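Local coordinates for muramidase (PDB 6ZM8), which probably cleaves the glycosidic bonds of bacterial peptidoglycan as a fungal lysozyme of glycoside hydrolase family 25, at residues Pro3-Ser8 with Pro12-Ala17; Glu118-Thr123 with Arg130-Tyr135; Asp183-Pro186 with Asp190-Trp193. One frame throughout, in Å; residues are numbered along the deposited sequence. Where two conformers were deposited one is given.

Interaction 1. Residues Pro3-Ser8 with Pro12-Ala17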
loop_
_atom_site.group_PDB
_atom_site.type_symbol
_atom_site.label_atom_id
_atom_site.label_comp_id
_atom_site.label_asym_id
_atom_site.label_seq_id
_atom_site.Cartn_x
_atom_site.Cartn_y
_atom_site.Cartn_z
ATOM N N PRO A 3 -7.100 14.213 -1.241
ATOM C CA PRO A 3 -6.940 13.606 0.078
ATOM C C PRO A 3 -7.486 12.183 0.139
ATOM O O PRO A 3 -8.526 11.873 -0.448
ATOM C CB PRO A 3 -7.771 14.520 1.018
ATOM C CG PRO A 3 -8.537 15.412 0.133
ATOM C CD PRO A 3 -8.222 15.167 -1.255
ATOM N N GLY A 4 -6.825 11.376 0.957
ATOM C CA GLY A 4 -7.349 10.085 1.333
ATOM C C GLY A 4 -6.668 9.626 2.617
ATOM O O GLY A 4 -6.045 10.403 3.329
ATOM N N PHE A 5 -6.824 8.328 2.924
ATOM C CA PHE A 5 -6.411 7.852 4.238
ATOM C C PHE A 5 -6.201 6.334 4.176
ATOM O O PHE A 5 -6.406 5.701 3.145
ATOM C CB PHE A 5 -7.394 8.308 5.345
ATOM C CG PHE A 5 -8.771 7.691 5.361
ATOM C CD1 PHE A 5 -9.729 7.977 4.387
ATOM C CD2 PHE A 5 -9.142 6.861 6.406
ATOM C CE1 PHE A 5 -11.010 7.465 4.466
ATOM C CE2 PHE A 5 -10.432 6.352 6.508
ATOM C CZ PHE A 5 -11.370 6.673 5.540
ATOM N N ASP A 6 -5.763 5.770 5.302
ATOM C CA ASP A 6 -5.636 4.321 5.392
ATOM C C ASP A 6 -5.911 3.886 6.825
ATOM O O ASP A 6 -5.733 4.639 7.783
ATOM C CB ASP A 6 -4.269 3.797 4.884
ATOM C CG ASP A 6 -3.097 4.348 5.665
ATOM O OD1 ASP A 6 -2.835 3.799 6.772
ATOM O OD2 ASP A 6 -2.467 5.324 5.193
ATOM N N ILE A 7 -6.393 2.656 6.909
ATOM C CA ILE A 7 -6.874 2.045 8.155
ATOM C C ILE A 7 -6.522 0.559 8.163
ATOM O O ILE A 7 -6.265 -0.077 7.134
ATOM C CB ILE A 7 -8.395 2.243 8.324
ATOM C CG1 ILE A 7 -9.170 1.609 7.152
ATOM C CG2 ILE A 7 -8.738 3.717 8.520
ATOM C CD1 ILE A 7 -10.658 1.905 7.170
ATOM N N SER A 8 -6.572 0.022 9.378
ATOM C CA SER A 8 -6.366 -1.402 9.636
ATOM C C SER A 8 -7.299 -1.818 10.756
ATOM O O SER A 8 -8.156 -1.043 11.213
ATOM C CB SER A 8 -4.924 -1.687 10.015
ATOM O OG SER A 8 -4.658 -1.178 11.311
ATOM N N PRO A 12 -11.179 0.936 15.423
ATOM C CA PRO A 12 -12.468 0.316 15.660
ATOM C C PRO A 12 -13.526 0.890 14.752
ATOM O O PRO A 12 -14.484 0.196 14.513
ATOM C CB PRO A 12 -12.791 0.643 17.139
ATOM C CG PRO A 12 -11.974 1.880 17.435
ATOM C CD PRO A 12 -10.730 1.700 16.609
ATOM N N THR A 13 -13.434 2.164 14.399
ATOM C CA THR A 13 -14.546 2.977 13.892
ATOM C C THR A 13 -14.090 3.746 12.653
ATOM O O THR A 13 -13.180 4.559 12.772
ATOM C CB THR A 13 -15.110 3.891 15.033
ATOM O OG1 THR A 13 -15.220 3.103 16.249
ATOM C CG2 THR A 13 -16.393 4.539 14.589
ATOM N N THR A 14 -14.862 3.587 11.547
ATOM C CA THR A 14 -14.710 4.449 10.383
ATOM C C THR A 14 -16.078 4.699 9.781
ATOM O O THR A 14 -16.722 3.788 9.277
ATOM C CB THR A 14 -13.767 3.896 9.298
ATOM O OG1 THR A 14 -12.539 3.463 9.882
ATOM C CG2 THR A 14 -13.516 4.944 8.258
ATOM N N ASP A 15 -16.534 5.936 9.873
ATOM C CA ASP A 15 -17.787 6.401 9.245
ATOM C C ASP A 15 -17.435 6.953 7.883
ATOM O O ASP A 15 -16.866 8.053 7.774
ATOM C CB ASP A 15 -18.442 7.415 10.144
ATOM C CG ASP A 15 -19.716 8.018 9.592
ATOM O OD1 ASP A 15 -19.951 7.949 8.411
ATOM O OD2 ASP A 15 -20.413 8.671 10.405
ATOM N N PHE A 16 -17.652 6.165 6.853
ATOM C CA PHE A 16 -17.198 6.561 5.506
ATOM C C PHE A 16 -18.032 7.692 4.899
ATOM O O PHE A 16 -17.528 8.436 4.088
ATOM C CB PHE A 16 -17.136 5.356 4.567
ATOM C CG PHE A 16 -16.030 4.402 4.922
ATOM C CD1 PHE A 16 -14.743 4.614 4.428
ATOM C CD2 PHE A 16 -16.253 3.314 5.760
ATOM C CE1 PHE A 16 -13.731 3.693 4.771
ATOM C CE2 PHE A 16 -15.269 2.401 6.080
ATOM C CZ PHE A 16 -14.027 2.594 5.576
ATOM N N ALA A 17 -19.307 7.823 5.311
ATOM C CA ALA A 17 -20.066 8.997 4.865
ATOM C C ALA A 17 -19.401 10.275 5.409
ATOM O O ALA A 17 -19.250 11.277 4.668
ATOM C CB ALA A 17 -21.506 8.892 5.319
#

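Interaction 2. Residues Glu118-Thr123 with Arg130-Tyr135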
loop_
_atom_site.group_PDB
_atom_site.type_symbol
_atom_site.label_atom_id
_atom_site.label_comp_id
_atom_site.label_asym_id
_atom_site.label_seq_id
_atom_site.Cartn_x
_atom_site.Cartn_y
_atom_site.Cartn_z
ATOM N N GLU A 118 10.787 -8.556 -5.849
ATOM C CA GLU A 118 10.525 -8.903 -7.245
ATOM C C GLU A 118 9.562 -10.076 -7.343
ATOM O O GLU A 118 8.652 -10.098 -8.182
ATOM C CB GLU A 118 11.850 -9.204 -7.937
ATOM C CG GLU A 118 11.688 -9.557 -9.422
ATOM C CD GLU A 118 11.181 -8.401 -10.249
ATOM O OE1 GLU A 118 11.869 -7.373 -10.330
ATOM O OE2 GLU A 118 10.044 -8.474 -10.723
ATOM N N ASP A 119 9.770 -11.099 -6.507
ATOM C CA ASP A 119 8.896 -12.263 -6.536
ATOM C C ASP A 119 7.456 -11.861 -6.167
ATOM O O ASP A 119 6.489 -12.299 -6.805
ATOM C CB ASP A 119 9.458 -13.333 -5.597
ATOM C CG ASP A 119 8.884 -14.714 -5.785
ATOM O OD1 ASP A 119 8.429 -15.044 -6.873
ATOM O OD2 ASP A 119 8.967 -15.487 -4.781
ATOM N N PHE A 120 7.305 -11.027 -5.146
ATOM C CA PHE A 120 5.961 -10.554 -4.784
ATOM C C PHE A 120 5.323 -9.782 -5.945
ATOM O O PHE A 120 4.168 -10.033 -6.316
ATOM C CB PHE A 120 6.036 -9.684 -3.516
ATOM C CG PHE A 120 4.669 -9.261 -3.035
ATOM C CD1 PHE A 120 3.979 -8.206 -3.631
ATOM C CD2 PHE A 120 4.063 -9.934 -1.978
ATOM C CE1 PHE A 120 2.698 -7.860 -3.205
ATOM C CE2 PHE A 120 2.791 -9.566 -1.533
ATOM C CZ PHE A 120 2.111 -8.538 -2.154
ATOM N N VAL A 121 6.037 -8.799 -6.482
ATOM C CA VAL A 121 5.347 -7.922 -7.445
ATOM C C VAL A 121 5.105 -8.654 -8.778
ATOM O O VAL A 121 4.113 -8.380 -9.434
ATOM C CB VAL A 121 6.070 -6.573 -7.646
ATOM C CG1 VAL A 121 6.333 -5.881 -6.308
ATOM C CG2 VAL A 121 7.360 -6.699 -8.414
ATOM N N THR A 122 6.037 -9.516 -9.225
ATOM C CA THR A 122 5.793 -10.289 -10.435
ATOM C C THR A 122 4.617 -11.235 -10.233
ATOM O O THR A 122 3.762 -11.383 -11.120
ATOM C CB THR A 122 7.073 -11.034 -10.833
ATOM O OG1 THR A 122 8.048 -10.098 -11.242
ATOM C CG2 THR A 122 6.849 -12.010 -11.961
ATOM N N THR A 123 4.564 -11.900 -9.083
ATOM C CA THR A 123 3.469 -12.835 -8.817
ATOM C C THR A 123 2.133 -12.096 -8.741
ATOM O O THR A 123 1.131 -12.526 -9.326
ATOM C CB THR A 123 3.756 -13.646 -7.555
ATOM O OG1 THR A 123 4.978 -14.379 -7.728
ATOM C CG2 THR A 123 2.641 -14.638 -7.266
ATOM N N ARG A 130 -2.159 -6.372 -12.346
ATOM C CA ARG A 130 -1.671 -5.083 -11.893
ATOM C C ARG A 130 -0.317 -5.199 -11.204
ATOM O O ARG A 130 -0.071 -6.119 -10.418
ATOM C CB ARG A 130 -2.623 -4.478 -10.849
ATOM C CG ARG A 130 -4.028 -4.187 -11.396
ATOM C CD ARG A 130 -3.979 -3.247 -12.607
ATOM N NE ARG A 130 -3.269 -2.007 -12.336
ATOM C CZ ARG A 130 -3.806 -0.891 -11.839
ATOM N NH1 ARG A 130 -5.136 -0.818 -11.654
ATOM N NH2 ARG A 130 -3.050 0.178 -11.595
ATOM N N TRP A 131 0.546 -4.214 -11.482
ATOM C CA TRP A 131 1.718 -4.027 -10.641
ATOM C C TRP A 131 1.244 -3.402 -9.320
ATOM O O TRP A 131 0.463 -2.460 -9.320
ATOM C CB TRP A 131 2.751 -3.111 -11.303
ATOM C CG TRP A 131 3.273 -3.674 -12.587
ATOM C CD1 TRP A 131 3.015 -3.217 -13.843
ATOM C CD2 TRP A 131 4.088 -4.832 -12.762
ATOM N NE1 TRP A 131 3.618 -4.013 -14.778
ATOM C CE2 TRP A 131 4.282 -5.015 -14.143
ATOM C CE3 TRP A 131 4.657 -5.751 -11.890
ATOM C CZ2 TRP A 131 5.022 -6.080 -14.664
ATOM C CZ3 TRP A 131 5.391 -6.800 -12.419
ATOM C CH2 TRP A 131 5.573 -6.969 -13.787
ATOM N N PRO A 132 1.709 -3.917 -8.185
ATOM C CA PRO A 132 1.292 -3.352 -6.909
ATOM C C PRO A 132 1.960 -2.002 -6.669
ATOM O O PRO A 132 3.044 -1.696 -7.173
ATOM C CB PRO A 132 1.737 -4.393 -5.898
ATOM C CG PRO A 132 2.990 -4.966 -6.541
ATOM C CD PRO A 132 2.692 -4.996 -8.029
ATOM N N VAL A 133 1.300 -1.209 -5.815
ATOM C CA VAL A 133 1.941 -0.065 -5.189
ATOM C C VAL A 133 2.950 -0.570 -4.155
ATOM O O VAL A 133 2.719 -1.614 -3.523
ATOM C CB VAL A 133 0.824 0.778 -4.532
ATOM C CG1 VAL A 133 1.345 1.844 -3.575
ATOM C CG2 VAL A 133 -0.039 1.423 -5.615
ATOM N N ILE A 134 4.060 0.151 -3.992
ATOM C CA ILE A 134 5.010 -0.139 -2.918
ATOM C C ILE A 134 4.922 0.979 -1.883
ATOM O O ILE A 134 5.165 2.149 -2.215
ATOM C CB ILE A 134 6.435 -0.290 -3.456
ATOM C CG1 ILE A 134 6.543 -1.589 -4.248
ATOM C CG2 ILE A 134 7.469 -0.236 -2.315
ATOM C CD1 ILE A 134 7.860 -1.773 -4.983
ATOM N N TYR A 135 4.596 0.589 -0.641
ATOM C CA TYR A 135 4.635 1.492 0.518
ATOM C C TYR A 135 5.931 1.217 1.272
ATOM O O TYR A 135 6.204 0.073 1.658
ATOM C CB TYR A 135 3.442 1.249 1.433
ATOM C CG TYR A 135 3.538 1.990 2.763
ATOM C CD1 TYR A 135 4.228 1.437 3.843
ATOM C CD2 TYR A 135 2.934 3.223 2.949
ATOM C CE1 TYR A 135 4.308 2.086 5.053
ATOM C CE2 TYR A 135 2.971 3.881 4.174
ATOM C CZ TYR A 135 3.666 3.304 5.245
ATOM O OH TYR A 135 3.715 3.884 6.481
#

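Interaction 3. Residues Asp183-Pro186 with Asp190-Trp193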
loop_
_atom_site.group_PDB
_atom_site.type_symbol
_atom_site.label_atom_id
_atom_site.label_comp_id
_atom_site.label_asym_id
_atom_site.label_seq_id
_atom_site.Cartn_x
_atom_site.Cartn_y
_atom_site.Cartn_z
ATOM N N ASP A 183 -0.090 10.207 10.951
ATOM C CA ASP A 183 -0.804 9.077 11.539
ATOM C C ASP A 183 -1.974 9.547 12.404
ATOM O O ASP A 183 -2.302 8.910 13.434
ATOM C CB ASP A 183 0.109 8.124 12.267
ATOM C CG ASP A 183 0.891 8.721 13.412
ATOM O OD1 ASP A 183 0.715 9.891 13.719
ATOM O OD2 ASP A 183 1.689 7.969 14.022
ATOM N N LYS A 184 -2.622 10.621 11.954
ATOM C CA LYS A 184 -3.625 11.340 12.733
ATOM C C LYS A 184 -4.874 11.597 11.895
ATOM O O LYS A 184 -5.486 12.665 11.992
ATOM C CB LYS A 184 -3.058 12.651 13.281
ATOM C CG LYS A 184 -1.864 12.526 14.175
ATOM C CD LYS A 184 -1.259 13.878 14.473
ATOM C CE LYS A 184 -0.198 13.809 15.540
ATOM N NZ LYS A 184 0.445 15.117 15.734
ATOM N N TYR A 185 -5.321 10.615 11.124
ATOM C CA TYR A 185 -6.623 10.763 10.474
ATOM C C TYR A 185 -7.653 11.037 11.567
ATOM O O TYR A 185 -7.612 10.399 12.633
ATOM C CB TYR A 185 -6.975 9.488 9.695
ATOM C CG TYR A 185 -8.213 9.673 8.862
ATOM C CD1 TYR A 185 -8.142 10.464 7.720
ATOM C CD2 TYR A 185 -9.444 9.161 9.232
ATOM C CE1 TYR A 185 -9.270 10.809 6.998
ATOM C CE2 TYR A 185 -10.600 9.499 8.521
ATOM C CZ TYR A 185 -10.509 10.352 7.412
ATOM O OH TYR A 185 -11.663 10.698 6.768
ATOM N N PRO A 186 -8.640 11.933 11.353
ATOM C CA PRO A 186 -9.488 12.355 12.495
ATOM C C PRO A 186 -10.283 11.234 13.132
ATOM O O PRO A 186 -10.558 11.305 14.329
ATOM C CB PRO A 186 -10.392 13.426 11.902
ATOM C CG PRO A 186 -10.258 13.311 10.407
ATOM C CD PRO A 186 -8.863 12.811 10.201
ATOM N N ASP A 190 -4.201 6.740 9.186
ATOM C CA ASP A 190 -3.181 7.611 8.634
ATOM C C ASP A 190 -3.743 8.448 7.489
ATOM O O ASP A 190 -4.688 8.038 6.831
ATOM C CB ASP A 190 -1.980 6.804 8.113
ATOM C CG ASP A 190 -1.526 5.795 9.150
ATOM O OD1 ASP A 190 -1.171 6.166 10.242
ATOM O OD2 ASP A 190 -1.564 4.543 8.825
ATOM N N SER A 191 -3.138 9.616 7.257
ATOM C CA SER A 191 -3.582 10.502 6.194
ATOM C C SER A 191 -2.622 10.441 5.008
ATOM O O SER A 191 -1.406 10.421 5.199
ATOM C CB SER A 191 -3.651 11.952 6.672
ATOM O OG SER A 191 -4.495 12.062 7.821
ATOM N N ASN A 192 -3.202 10.465 3.805
ATOM C CA ASN A 192 -2.448 10.393 2.565
ATOM C C ASN A 192 -2.862 11.517 1.611
ATOM O O ASN A 192 -4.011 11.949 1.567
ATOM C CB ASN A 192 -2.722 9.071 1.828
ATOM C CG ASN A 192 -2.285 7.895 2.675
ATOM O OD1 ASN A 192 -1.110 7.765 3.000
ATOM N ND2 ASN A 192 -3.244 7.035 3.043
ATOM N N TRP A 193 -1.898 11.895 0.766
ATOM C CA TRP A 193 -2.157 12.658 -0.453
ATOM C C TRP A 193 -1.932 11.762 -1.651
ATOM O O TRP A 193 -0.944 11.021 -1.703
ATOM C CB TRP A 193 -1.215 13.852 -0.590
ATOM C CG TRP A 193 -1.348 14.892 0.479
ATOM C CD1 TRP A 193 -0.375 15.317 1.323
ATOM C CD2 TRP A 193 -2.526 15.650 0.847
ATOM N NE1 TRP A 193 -0.832 16.293 2.167
ATOM C CE2 TRP A 193 -2.165 16.489 1.944
ATOM C CE3 TRP A 193 -3.842 15.692 0.380
ATOM C CZ2 TRP A 193 -3.087 17.345 2.568
ATOM C CZ3 TRP A 193 -4.748 16.533 1.000
ATOM C CH2 TRP A 193 -4.372 17.349 2.067
#

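Interaction 1. Residues Pro3-Ser8 with Pro12-Ala17
Phe5 overlaps Thr14 at the edge of its ring. Its CE2 lies 3.8 Å from Thr14 CG2, and the methyl sits in the plane of the ring. The contact is the strand-to-helix step of the beta-alpha-beta unit formed by strand 2-7, helix 16-22 and strand 26-33, in the TIM-barrel-like GH25 fold. Strand 2-7 ends here, a loop follows, and helix 16-22 begins and covers the outside of the strand. The side chains of Phe5 and Ile7 both leave the strand on the side facing the loop.

Thr14 fills the corner between the two phenylalanines. Its CG2 is set against Phe5 and also over the centre of the Phe16 ring, 3.5 Å above the plane. That methyl stands opposite the backbone N (chi1 -49° for OG1), which carries it toward the rings and puts the hydroxyl on the Ile7 side. There Thr14 OG1 meets Ile7 CD1 tip to tip at 3.6 Å.

Phe16 comes in from the first turn of the helix. Its CE1 is 3.9 Å from Phe5 CZ, with the two side chains crossing at a slant. No hydrogen bond spans the two segments, so the join is packing, mostly apolar. Strand 26-33 extends it, with Val27 beside Phe5 and Ile29 beside Ile7. Helix 42-51 adds Ala49 against Phe16.

Polar bonds fix the helix start instead. Asp15 is the N-cap, and its OD1 accepts from Arg18 N. Ile7 reaches the helix through an extended chain (chi2 -173°), and its CD1 stops 3.8 Å from Phe16 CZ.

Interaction 2. Residues Glu118-Thr123 with Arg130-Tyr135
Val121 and Pro132 cross at about a right angle, and the pyrrolidine ring lies against the helix side chain. In the modelled conformer CG1 of Val121 is 3.5 Å from Pro132 CG. Val121 has a second conformer, so the tightness of this pair is doubtful. With chi1 at -53°, CG1 stands beside the backbone N and CG2 between N and the carbonyl carbon. Val121 CB also approaches the ring, 3.7 Å from Pro132 CD.

Phe120 adds a looser touch. Its CG lies trans to the backbone N (chi1 -175°), and the edge of its ring comes to Pro132 CG, with CE1 4.4 Å away.

The contact belongs to a beta-alpha-beta unit of the TIM-barrel-like GH25 fold. Helix 110-128 packs outside strand 133-136, and Pro132 comes just before that strand. A glycine in place of Pro132 would probably open a gap beneath Val121 and take one apolar neighbour from the edge of Phe120.

Trp131 comes against the helix backbone. Its six-membered ring brings CZ3 to 3.6 Å from Val121 O and 4.0 Å from Thr122 CA. His125 stacks on this indole, and Arg154 makes a cation-pi contact with it. Arg154 also forms a salt bridge with Glu118. Along the helix, Thr123 OG1 donates to Asp119 O at 2.7 Å, and Thr123 N reaches that oxygen from the opposite face of its plane.

Interaction 3. Residues Asp183-Pro186 with Asp190-Trp193
Ser191 OG and Lys184 N, one from each segment, both hydrogen-bond to the same atom, OD1 of Asn182. The carboxamide oxygen thus ties the loop to the strand where they face each other. The segments are part of a beta-hairpin connection in the TIM-barrel-like GH25 fold. Antiparallel strands 178-182 and 190-194 flank the loop, and residues 183-186 pass across the start of the second strand.

No hydrogen bond runs directly between the two segments. Ser191 OG is turned toward the loop backbone and lies 3.6 Å from Tyr185 CA. It also sits near the plane of the Tyr185 ring, at its edge, 4.0 Å from CD1. The aromatic side chain starts next to Asp190, with Tyr185 CB 3.9 Å from Asp190 N. Its CG then points opposite the backbone N (chi1 -172°), which leads the ring away from the strand toward helix 16-22. Phe5 stacks on one face, and the phenol OH bonds to Asp24 OD2.

At the start of the loop the two aspartates meet by unlike parts. The carboxylate of Asp190 bends back, and its OD1 comes 3.1 Å from Asp183 CB. Asp183 turns its own carboxylate elsewhere, so Asp183 OD2 and Asp190 OD1 stay 5.1 Å apart. Asp190 OD2 is also close to Asp6 OD1 on strand 2-7. On the Tyr185 face away from Phe5, Pro186 CD sits 3.4 Å above the ring plane, offset toward the rim.

All three contacts reach the same sheet of the GH25 barrel. Interactions 1 and 3 are neighbours, with centres about 9 Å apart, because strands 2-7 and 190-194 pair antiparallel. They touch directly: Gly4 O lies 2.9 Å from Asn192 N, and Asp6 OD2 lies 2.9 Å from Asn192 ND2. Interaction 2 is on the opposite side of the chain's centre. Its centre is about 24 Å from each of the others, and nearest atoms stay about 6 Å away. In GH25 enzymes the active site lies at the C-terminal mouth of the barrel. The carboxylates of Asp6 and Asp190 lie close together where interactions 1 and 3 meet, which is consistent with a place at that mouth.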